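PDB 3D7R: esterase from Staphylococcus aureus subsp. aureus USA300_TCH1516, which is a putative esterase of the alpha/beta-hydrolase fold, probably hydrolysing carboxylic ester bonds. Local coordinates for residues E59-H64 and T138-I143; A205-K210 and R266-P271; H284-F289 and I318-T323. All coordinates share one frame; numbering follows the deposited sequence.

Contact 1 of 3, residues E59-H64 and T138-I143; sequences ENRKKH and TPEFHI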
loop_
_atom_site.group_PDB
_atom_site.type_symbol
_atom_site.label_atom_id
_atom_site.label_comp_id
_atom_site.label_asym_id
_atom_site.label_seq_id
_atom_site.Cartn_x
_atom_site.Cartn_y
_atom_site.Cartn_z
ATOM N N GLU A 59 -8.864 -10.669 15.557
ATOM C CA GLU A 59 -9.115 -10.911 14.141
ATOM C C GLU A 59 -7.839 -11.200 13.378
ATOM O O GLU A 59 -7.840 -12.031 12.478
ATOM C CB GLU A 59 -9.867 -9.733 13.493
ATOM C CG GLU A 59 -11.327 -9.570 13.992
ATOM C CD GLU A 59 -12.157 -10.839 13.842
ATOM O OE1 GLU A 59 -12.067 -11.509 12.786
ATOM O OE2 GLU A 59 -12.907 -11.161 14.787
ATOM N N ASN A 60 -6.754 -10.508 13.724
ATOM C CA ASN A 60 -5.509 -10.649 12.971
ATOM C C ASN A 60 -4.841 -12.014 13.123
ATOM O O ASN A 60 -4.050 -12.396 12.269
ATOM C CB ASN A 60 -4.510 -9.537 13.330
ATOM C CG ASN A 60 -4.892 -8.187 12.736
ATOM O OD1 ASN A 60 -5.675 -8.103 11.778
ATOM N ND2 ASN A 60 -4.355 -7.121 13.314
ATOM N N ARG A 61 -5.129 -12.721 14.217
ATOM C CA ARG A 61 -4.537 -14.049 14.458
ATOM C C ARG A 61 -5.151 -15.128 13.576
ATOM O O ARG A 61 -4.529 -16.167 13.333
ATOM C CB ARG A 61 -4.642 -14.475 15.930
ATOM C CG ARG A 61 -3.848 -13.618 16.879
ATOM C CD ARG A 61 -3.485 -14.370 18.143
ATOM N NE ARG A 61 -2.846 -13.485 19.114
ATOM C CZ ARG A 61 -3.443 -12.929 20.170
ATOM N NH1 ARG A 61 -4.729 -13.156 20.441
ATOM N NH2 ARG A 61 -2.735 -12.140 20.972
ATOM N N LYS A 62 -6.372 -14.879 13.102
ATOM C CA LYS A 62 -7.107 -15.870 12.309
ATOM C C LYS A 62 -6.508 -16.000 10.906
ATOM O O LYS A 62 -5.995 -15.028 10.350
ATOM C CB LYS A 62 -8.591 -15.491 12.217
ATOM C CG LYS A 62 -9.274 -15.503 13.569
ATOM C CD LYS A 62 -10.612 -14.842 13.525
ATOM C CE LYS A 62 -11.319 -15.039 14.857
ATOM N NZ LYS A 62 -12.626 -14.321 14.891
ATOM N N LYS A 63 -6.580 -17.197 10.332
ATOM C CA LYS A 63 -6.107 -17.359 8.967
ATOM C C LYS A 63 -6.945 -16.481 8.037
ATOM O O LYS A 63 -8.163 -16.488 8.091
ATOM C CB LYS A 63 -6.123 -18.832 8.537
ATOM C CG LYS A 63 -4.983 -19.653 9.185
ATOM C CD LYS A 63 -3.598 -19.123 8.753
ATOM C CE LYS A 63 -2.467 -20.027 9.209
ATOM N NZ LYS A 63 -1.186 -19.253 9.294
ATOM N N HIS A 64 -6.277 -15.698 7.206
ATOM C CA HIS A 64 -6.970 -14.854 6.246
ATOM C C HIS A 64 -7.479 -15.704 5.076
ATOM O O HIS A 64 -6.755 -16.543 4.554
ATOM C CB HIS A 64 -6.043 -13.762 5.733
ATOM C CG HIS A 64 -6.731 -12.768 4.849
ATOM N ND1 HIS A 64 -7.692 -11.895 5.318
ATOM C CD2 HIS A 64 -6.618 -12.529 3.521
ATOM C CE1 HIS A 64 -8.132 -11.153 4.315
ATOM N NE2 HIS A 64 -7.492 -11.512 3.217
ATOM N N THR A 138 -0.238 -4.869 13.652
ATOM C CA THR A 138 -0.505 -4.354 14.978
ATOM C C THR A 138 -1.986 -4.640 15.327
ATOM O O THR A 138 -2.812 -4.812 14.424
ATOM C CB THR A 138 -0.074 -2.845 15.086
ATOM O OG1 THR A 138 0.685 -2.622 16.287
ATOM C CG2 THR A 138 -1.247 -1.840 14.976
ATOM N N PRO A 139 -2.350 -4.646 16.628
ATOM C CA PRO A 139 -1.558 -4.234 17.787
ATOM C C PRO A 139 -0.562 -5.256 18.331
ATOM O O PRO A 139 0.252 -4.884 19.178
ATOM C CB PRO A 139 -2.625 -3.946 18.854
ATOM C CG PRO A 139 -3.719 -4.942 18.528
ATOM C CD PRO A 139 -3.719 -5.044 17.011
ATOM N N GLU A 140 -0.630 -6.517 17.902
ATOM C CA GLU A 140 0.293 -7.530 18.457
ATOM C C GLU A 140 1.737 -7.373 17.951
ATOM O O GLU A 140 2.711 -7.512 18.698
ATOM C CB GLU A 140 -0.210 -8.950 18.185
ATOM C CG GLU A 140 0.697 -10.030 18.780
ATOM C CD GLU A 140 0.004 -11.376 18.945
ATOM O OE1 GLU A 140 -1.013 -11.635 18.261
ATOM O OE2 GLU A 140 0.493 -12.190 19.764
ATOM N N PHE A 141 1.871 -7.093 16.670
ATOM C CA PHE A 141 3.189 -6.932 16.072
ATOM C C PHE A 141 3.496 -5.487 15.695
ATOM O O PHE A 141 2.611 -4.623 15.656
ATOM C CB PHE A 141 3.331 -7.906 14.894
ATOM C CG PHE A 141 3.115 -9.346 15.297
ATOM C CD1 PHE A 141 4.114 -10.042 15.981
ATOM C CD2 PHE A 141 1.902 -9.982 15.055
ATOM C CE1 PHE A 141 3.916 -11.354 16.386
ATOM C CE2 PHE A 141 1.692 -11.291 15.457
ATOM C CZ PHE A 141 2.697 -11.987 16.121
ATOM N N HIS A 142 4.769 -5.229 15.408
ATOM C CA HIS A 142 5.257 -3.874 15.308
ATOM C C HIS A 142 6.116 -3.695 14.070
ATOM O O HIS A 142 6.380 -4.650 13.336
ATOM C CB HIS A 142 6.030 -3.529 16.587
ATOM C CG HIS A 142 5.220 -3.729 17.834
ATOM N ND1 HIS A 142 5.376 -4.822 18.658
ATOM C CD2 HIS A 142 4.204 -3.004 18.360
ATOM C CE1 HIS A 142 4.518 -4.743 19.660
ATOM N NE2 HIS A 142 3.795 -3.647 19.503
ATOM N N ILE A 143 6.546 -2.465 13.855
ATOM C CA ILE A 143 7.312 -2.093 12.663
ATOM C C ILE A 143 8.382 -3.120 12.209
ATOM O O ILE A 143 8.386 -3.513 11.048
ATOM C CB ILE A 143 7.900 -0.662 12.798
ATOM C CG1 ILE A 143 8.620 -0.258 11.498
ATOM C CG2 ILE A 143 8.780 -0.546 14.068
ATOM C CD1 ILE A 143 9.101 1.188 11.449
HETATM O O HOH W 1 -2.315 -7.822 15.587
#
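The C-terminal end of helix 46-61 meets the loop that leads from strand 129-133 into helix 143-161, the guanidinium of Arg61 reaching Glu140 and the amide of Asn60 lying near the Thr138 carbonyl. The charged part is a salt bridge that is close but poorly directed. Arg61 NE lies 2.7 Å from Glu140 OE1, yet the N-H...O angle of 130° makes the hydrogen bond weak. The second, also weak, is straighter but longer, with Arg61 NH2 3.4 Å from Glu140 OE2. The guanidinium and carboxylate planes stand 87° apart, so this is not the coplanar, two-pronged pairing of an ideal Arg-Glu bridge. Glu140 reaches across as an extended chain, its CG opposite the backbone N (chi1 -178°), and its CG passes over a face of the Phe141 ring. Arg61 NH2 has a second acidic partner in Glu57, one turn back on the helix.

The 138-143 loop, with a cis peptide bond before Pro139, is reminiscent of the proline-containing loop at the same place in esterases related to hormone-sensitive lipase, consistent with membership of that group. Within it, Thr138 OG1 donates to Phe141 O at 2.8 Å, tying Thr138 to Phe141 across the two residues between them. A water completes the junction: it accepts from Asn60 ND2 at 3.1 Å and from Glu140 N at 3.1 Å, bridging side chain and backbone. Asn60 ND2 also comes within 3.0 Å of Thr138 O, at an angle too poor for a hydrogen bond. The Asn60 amide is fixed instead by Arg56, which donates to OD1, and by Ala108 O, which accepts from ND2.

Contact 2 of 3, residues A205-K210 and R266-P271; sequences ATLSNK and REMTHP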
loop_
_atom_site.group_PDB
_atom_site.type_symbol
_atom_site.label_atom_id
_atom_site.label_comp_id
_atom_site.label_asym_id
_atom_site.label_seq_id
_atom_site.Cartn_x
_atom_site.Cartn_y
_atom_site.Cartn_z
ATOM N N ALA A 205 2.973 9.885 8.342
ATOM C CA ALA A 205 2.006 9.300 9.275
ATOM C C ALA A 205 1.423 10.293 10.291
ATOM O O ALA A 205 0.431 9.989 10.955
ATOM C CB ALA A 205 2.614 8.107 10.014
ATOM N N THR A 206 2.053 11.457 10.440
ATOM C CA THR A 206 1.553 12.474 11.372
ATOM C C THR A 206 0.350 13.217 10.802
ATOM O O THR A 206 -0.480 13.731 11.568
ATOM C CB THR A 206 2.605 13.539 11.713
ATOM O OG1 THR A 206 2.926 14.278 10.531
ATOM C CG2 THR A 206 3.873 12.907 12.275
ATOM N N LEU A 207 0.271 13.268 9.467
ATOM C CA LEU A 207 -0.770 14.019 8.747
ATOM C C LEU A 207 -0.907 15.446 9.297
ATOM O O LEU A 207 -2.019 15.956 9.491
ATOM C CB LEU A 207 -2.118 13.261 8.754
ATOM C CG LEU A 207 -2.252 12.061 7.804
ATOM C CD1 LEU A 207 -3.403 11.146 8.220
ATOM C CD2 LEU A 207 -2.403 12.490 6.330
ATOM N N SER A 208 0.246 16.077 9.520
ATOM C CA SER A 208 0.346 17.394 10.140
ATOM C C SER A 208 0.743 18.477 9.121
ATOM O O SER A 208 0.905 19.628 9.493
ATOM C CB SER A 208 1.390 17.363 11.261
ATOM O OG SER A 208 2.681 17.116 10.715
ATOM N N ASN A 209 0.910 18.098 7.852
ATOM C CA ASN A 209 1.254 19.047 6.781
ATOM C C ASN A 209 0.340 20.263 6.861
ATOM O O ASN A 209 -0.884 20.123 6.789
ATOM C CB ASN A 209 1.111 18.368 5.406
ATOM C CG ASN A 209 1.691 19.215 4.251
ATOM O OD1 ASN A 209 1.594 20.441 4.254
ATOM N ND2 ASN A 209 2.287 18.547 3.256
ATOM N N LYS A 210 0.917 21.453 7.014
ATOM C CA LYS A 210 0.094 22.652 7.229
ATOM C C LYS A 210 -0.742 23.009 5.985
ATOM O O LYS A 210 -1.674 23.804 6.057
ATOM C CB LYS A 210 0.930 23.841 7.754
ATOM C CG LYS A 210 2.073 24.298 6.816
ATOM C CD LYS A 210 2.471 25.771 7.045
ATOM C CE LYS A 210 3.813 26.087 6.385
ATOM N NZ LYS A 210 3.885 25.601 4.952
ATOM N N ARG A 266 -9.341 14.466 -3.242
ATOM C CA ARG A 266 -10.221 14.469 -2.058
ATOM C C ARG A 266 -9.717 13.606 -0.892
ATOM O O ARG A 266 -10.510 13.133 -0.062
ATOM C CB ARG A 266 -11.664 14.108 -2.438
ATOM C CG ARG A 266 -12.288 15.184 -3.311
ATOM C CD ARG A 266 -13.775 14.998 -3.617
ATOM N NE ARG A 266 -14.175 16.069 -4.544
ATOM C CZ ARG A 266 -15.306 16.110 -5.245
ATOM N NH1 ARG A 266 -16.209 15.138 -5.148
ATOM N NH2 ARG A 266 -15.532 17.134 -6.057
ATOM N N GLU A 267 -8.408 13.408 -0.817
ATOM C CA GLU A 267 -7.820 12.683 0.302
ATOM C C GLU A 267 -6.774 13.543 1.003
ATOM O O GLU A 267 -6.050 14.278 0.342
ATOM C CB GLU A 267 -7.231 11.331 -0.140
ATOM C CG GLU A 267 -6.194 11.383 -1.265
ATOM C CD GLU A 267 -5.556 10.020 -1.537
ATOM O OE1 GLU A 267 -5.152 9.358 -0.563
ATOM O OE2 GLU A 267 -5.460 9.607 -2.714
HETATM N N MSE A 268 -6.699 13.431 2.337
HETATM C CA MSE A 268 -5.864 14.317 3.166
HETATM C C MSE A 268 -4.369 14.154 2.907
HETATM O O MSE A 268 -3.568 14.969 3.351
HETATM C CB MSE A 268 -6.115 14.035 4.650
HETATM C CG MSE A 268 -7.313 14.723 5.261
HETATM SE SE MSE A 268 -7.703 13.889 7.032
HETATM C CE MSE A 268 -5.917 13.611 7.642
ATOM N N THR A 269 -4.011 13.078 2.218
ATOM C CA THR A 269 -2.619 12.769 1.841
ATOM C C THR A 269 -2.176 13.560 0.641
ATOM O O THR A 269 -1.014 13.480 0.246
ATOM C CB THR A 269 -2.470 11.290 1.451
ATOM O OG1 THR A 269 -3.513 10.954 0.528
ATOM C CG2 THR A 269 -2.602 10.383 2.670
ATOM N N HIS A 270 -3.100 14.302 0.032
ATOM C CA HIS A 270 -2.782 14.926 -1.251
ATOM C C HIS A 270 -1.639 15.965 -1.177
ATOM O O HIS A 270 -0.743 15.924 -2.026
ATOM C CB HIS A 270 -4.036 15.443 -1.979
ATOM C CG HIS A 270 -3.750 16.000 -3.340
ATOM N ND1 HIS A 270 -3.420 17.326 -3.547
ATOM C CD2 HIS A 270 -3.723 15.412 -4.561
ATOM C CE1 HIS A 270 -3.211 17.528 -4.837
ATOM N NE2 HIS A 270 -3.392 16.383 -5.472
ATOM N N PRO A 271 -1.661 16.897 -0.193
ATOM C CA PRO A 271 -0.475 17.756 -0.039
ATOM C C PRO A 271 0.853 17.007 0.090
ATOM O O PRO A 271 1.828 17.421 -0.536
ATOM C CB PRO A 271 -0.767 18.532 1.243
ATOM C CG PRO A 271 -2.271 18.660 1.228
ATOM C CD PRO A 271 -2.719 17.287 0.766
#
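Leu207 and Asn209 run past Thr269 and Pro271 in the same chain direction, with CA separations of 7.3 Å for Leu207-Thr269 and 7.2 Å for Asn209-Pro271, and no hydrogen bond joins the two segments. A type I turn from Glu267 to His270, closed by His270 N to Glu267 O at 3.0 Å, leads into helix 270-282. Selenomethionine Met268 makes the main apolar contact: its chain is bent at the last torsion (chi3 38°), bringing CE to 3.6 Å from Leu207 CD1 and against both branches of the leucine, which it meets at about a right angle. Leu207 CD2 also reaches Thr269 CG2, 4.2 Å away. Farther along, the flat end of Asn209 lies beside the proline, ND2 3.7 Å from Pro271 CB. That amide is held at both ends, OD1 by Asp211 N and ND2 by Asp272 OD1. Ile217 of helix 214-219 and Val228 of helix 225-236 extend the apolar cluster around Met268 and Leu207. Within the turn, Glu267 hydrogen-bonds His297 ND1, consistent with the acid-histidine pair of an alpha/beta-hydrolase catalytic triad, whose acid characteristically sits on a loop after a late strand of the sheet.

Contact 3 of 3, residues H284-F289 and I318-T323; sequences HQYIEF and IDEDVT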
loop_
_atom_site.group_PDB
_atom_site.type_symbol
_atom_site.label_atom_id
_atom_site.label_comp_id
_atom_site.label_asym_id
_atom_site.label_seq_id
_atom_site.Cartn_x
_atom_site.Cartn_y
_atom_site.Cartn_z
ATOM N N HIS A 284 16.020 14.856 -9.376
ATOM C CA HIS A 284 16.067 14.234 -10.708
ATOM C C HIS A 284 15.760 12.735 -10.674
ATOM O O HIS A 284 16.449 11.925 -11.299
ATOM C CB HIS A 284 17.413 14.482 -11.388
ATOM C CG HIS A 284 17.838 15.915 -11.377
ATOM N ND1 HIS A 284 17.313 16.851 -12.244
ATOM C CD2 HIS A 284 18.729 16.574 -10.600
ATOM C CE1 HIS A 284 17.866 18.026 -12.000
ATOM N NE2 HIS A 284 18.730 17.884 -11.010
ATOM N N GLN A 285 14.724 12.379 -9.922
ATOM C CA GLN A 285 14.270 11.007 -9.843
ATOM C C GLN A 285 12.968 10.913 -10.635
ATOM O O GLN A 285 12.039 11.712 -10.435
ATOM C CB GLN A 285 14.029 10.589 -8.381
ATOM C CG GLN A 285 15.294 10.332 -7.529
ATOM C CD GLN A 285 16.138 9.139 -7.994
ATOM O OE1 GLN A 285 17.356 9.221 -7.999
ATOM N NE2 GLN A 285 15.495 8.033 -8.367
ATOM N N TYR A 286 12.917 9.950 -11.545
ATOM C CA TYR A 286 11.723 9.683 -12.343
ATOM C C TYR A 286 10.466 9.458 -11.490
ATOM O O TYR A 286 10.423 8.554 -10.657
ATOM C CB TYR A 286 11.941 8.460 -13.239
ATOM C CG TYR A 286 10.893 8.350 -14.320
ATOM C CD1 TYR A 286 11.109 8.923 -15.570
ATOM C CD2 TYR A 286 9.676 7.701 -14.086
ATOM C CE1 TYR A 286 10.147 8.842 -16.578
ATOM C CE2 TYR A 286 8.706 7.618 -15.086
ATOM C CZ TYR A 286 8.958 8.197 -16.324
ATOM O OH TYR A 286 8.023 8.134 -17.327
ATOM N N ILE A 287 9.443 10.279 -11.711
ATOM C CA ILE A 287 8.150 10.077 -11.052
ATOM C C ILE A 287 7.005 10.404 -12.021
ATOM O O ILE A 287 7.043 11.435 -12.707
ATOM C CB ILE A 287 8.047 10.866 -9.712
ATOM C CG1 ILE A 287 6.623 10.745 -9.121
ATOM C CG2 ILE A 287 8.454 12.344 -9.930
ATOM C CD1 ILE A 287 6.575 10.174 -7.709
ATOM N N GLU A 288 6.017 9.508 -12.123
ATOM C CA GLU A 288 4.765 9.835 -12.807
ATOM C C GLU A 288 3.707 9.926 -11.730
ATOM O O GLU A 288 3.542 8.988 -10.955
ATOM C CB GLU A 288 4.373 8.751 -13.832
ATOM C CG GLU A 288 5.064 8.865 -15.183
ATOM C CD GLU A 288 4.873 7.638 -16.060
ATOM O OE1 GLU A 288 3.848 6.922 -15.932
ATOM O OE2 GLU A 288 5.769 7.389 -16.888
ATOM N N PHE A 289 3.016 11.059 -11.643
ATOM C CA PHE A 289 1.926 11.181 -10.696
ATOM C C PHE A 289 0.620 11.296 -11.491
ATOM O O PHE A 289 0.419 12.233 -12.268
ATOM C CB PHE A 289 2.177 12.371 -9.751
ATOM C CG PHE A 289 1.128 12.567 -8.681
ATOM C CD1 PHE A 289 0.269 11.533 -8.290
ATOM C CD2 PHE A 289 1.027 13.793 -8.035
ATOM C CE1 PHE A 289 -0.694 11.726 -7.301
ATOM C CE2 PHE A 289 0.066 14.007 -7.023
ATOM C CZ PHE A 289 -0.799 12.972 -6.666
ATOM N N ILE A 318 3.685 -0.228 -16.709
ATOM C CA ILE A 318 4.504 -1.244 -16.037
ATOM C C ILE A 318 5.551 -1.891 -16.955
ATOM O O ILE A 318 6.603 -2.326 -16.489
ATOM C CB ILE A 318 3.649 -2.304 -15.293
ATOM C CG1 ILE A 318 4.503 -3.012 -14.220
ATOM C CG2 ILE A 318 2.969 -3.282 -16.294
ATOM C CD1 ILE A 318 3.681 -3.787 -13.182
ATOM N N ASP A 319 5.289 -1.939 -18.251
ATOM C CA ASP A 319 6.319 -2.485 -19.142
ATOM C C ASP A 319 7.234 -1.463 -19.858
ATOM O O ASP A 319 8.047 -1.864 -20.695
ATOM C CB ASP A 319 5.760 -3.556 -20.093
ATOM C CG ASP A 319 5.428 -4.875 -19.374
ATOM O OD1 ASP A 319 6.247 -5.397 -18.556
ATOM O OD2 ASP A 319 4.324 -5.395 -19.643
ATOM N N GLU A 320 7.129 -0.174 -19.505
ATOM C CA GLU A 320 8.084 0.859 -19.967
ATOM C C GLU A 320 9.526 0.434 -19.684
ATOM O O GLU A 320 9.824 -0.078 -18.605
ATOM C CB GLU A 320 7.881 2.202 -19.229
ATOM C CG GLU A 320 6.585 2.982 -19.459
ATOM C CD GLU A 320 6.462 4.238 -18.555
ATOM O OE1 GLU A 320 5.413 4.924 -18.633
ATOM O OE2 GLU A 320 7.400 4.556 -17.776
ATOM N N ASP A 321 10.427 0.684 -20.632
ATOM C CA ASP A 321 11.858 0.423 -20.438
ATOM C C ASP A 321 12.424 1.354 -19.379
ATOM O O ASP A 321 12.254 2.569 -19.466
ATOM C CB ASP A 321 12.641 0.621 -21.746
ATOM C CG ASP A 321 12.220 -0.355 -22.844
ATOM O OD1 ASP A 321 12.158 0.066 -24.024
ATOM O OD2 ASP A 321 11.958 -1.540 -22.538
ATOM N N VAL A 322 13.078 0.778 -18.374
ATOM C CA VAL A 322 13.714 1.560 -17.322
ATOM C C VAL A 322 15.128 1.933 -17.779
ATOM O O VAL A 322 16.015 1.078 -17.870
ATOM C CB VAL A 322 13.694 0.816 -15.951
ATOM C CG1 VAL A 322 14.606 1.502 -14.932
ATOM C CG2 VAL A 322 12.256 0.722 -15.414
ATOM N N THR A 323 15.309 3.214 -18.100
ATOM C CA THR A 323 16.569 3.728 -18.649
ATOM C C THR A 323 17.260 4.696 -17.690
ATOM O O THR A 323 18.339 5.207 -17.987
ATOM C CB THR A 323 16.360 4.446 -20.014
ATOM O OG1 THR A 323 15.375 5.480 -19.870
ATOM C CG2 THR A 323 15.915 3.461 -21.101
#
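Two acidic side chains meet at the protein surface, Glu288 on the outermost strand 287-292 and Glu320 in the C-terminal tail that follows helix 305-318: a contact between like charges rather than a complementary one. Glu288 OE2 and Glu320 OE1 are 3.0 Å apart, and Glu288 OE2 is 3.4 Å from Glu320 OE2. Taken as ionised carboxylates, all three oxygens are acceptors and no hydrogen bond is assigned between them. The two extended chains approach from opposite directions, and their carboxylate planes are turned 53° from one another. Such proximity would be unfavourable between two full negative charges, and the closeness may raise the pKa of one of them.

Three tyrosine hydroxyls lie close to the pair. Tyr286 OH is modelled as a donor to Glu288 OE2, which lies in the plane of the tyrosine ring at its edge; the separation of 2.4 Å is implausibly short, so the exact geometry is doubtful. Tyr286 and Glu288, two residues apart, both point toward the tail, and the tyrosine ring leaves its chain with CG opposite the backbone N (chi1 -165°). The same hydroxyl is 3.7 Å from Glu320 OE2, the ring and that carboxylate being 85° apart. Tyr290 OH bonds the other oxygen of Glu288, OE1, while Glu320 OE2 has its hydrogen bond with Tyr260 OH.

Glu288 pairs through its backbone with the neighbouring strand 259-264, which also supplies Tyr260. Lys195, from strand 195-199 one place further into the sheet, bonds the carbonyls of Ile318 and Glu320, so the tail lies across the ends of three successive strands, while helix 270-282 packs on the alternate side chains Ile287 and Phe289.

Overall arrangement
Contact 2 is the buried one; contacts 1 and 3 lie at the surface, on opposite sides of the chain's centre, their centres 35 Å apart. Chemistry follows place. The buried contact is mainly apolar, with an asparagine amide against a proline and no hydrogen bond between its segments, whereas the two surface contacts are polar: contact 1 pairs opposite charges and uses a bridging water, and contact 3 brings like charges together among tyrosine hydroxyls. Contacts 2 and 3 are linked through consecutive elements, helix 270-282 and strand 287-292, and approach to about 4 Å at their nearest atoms without touching. Contact 1 instead joins helix 46-61, early in the chain, to the loop before helix 143-161.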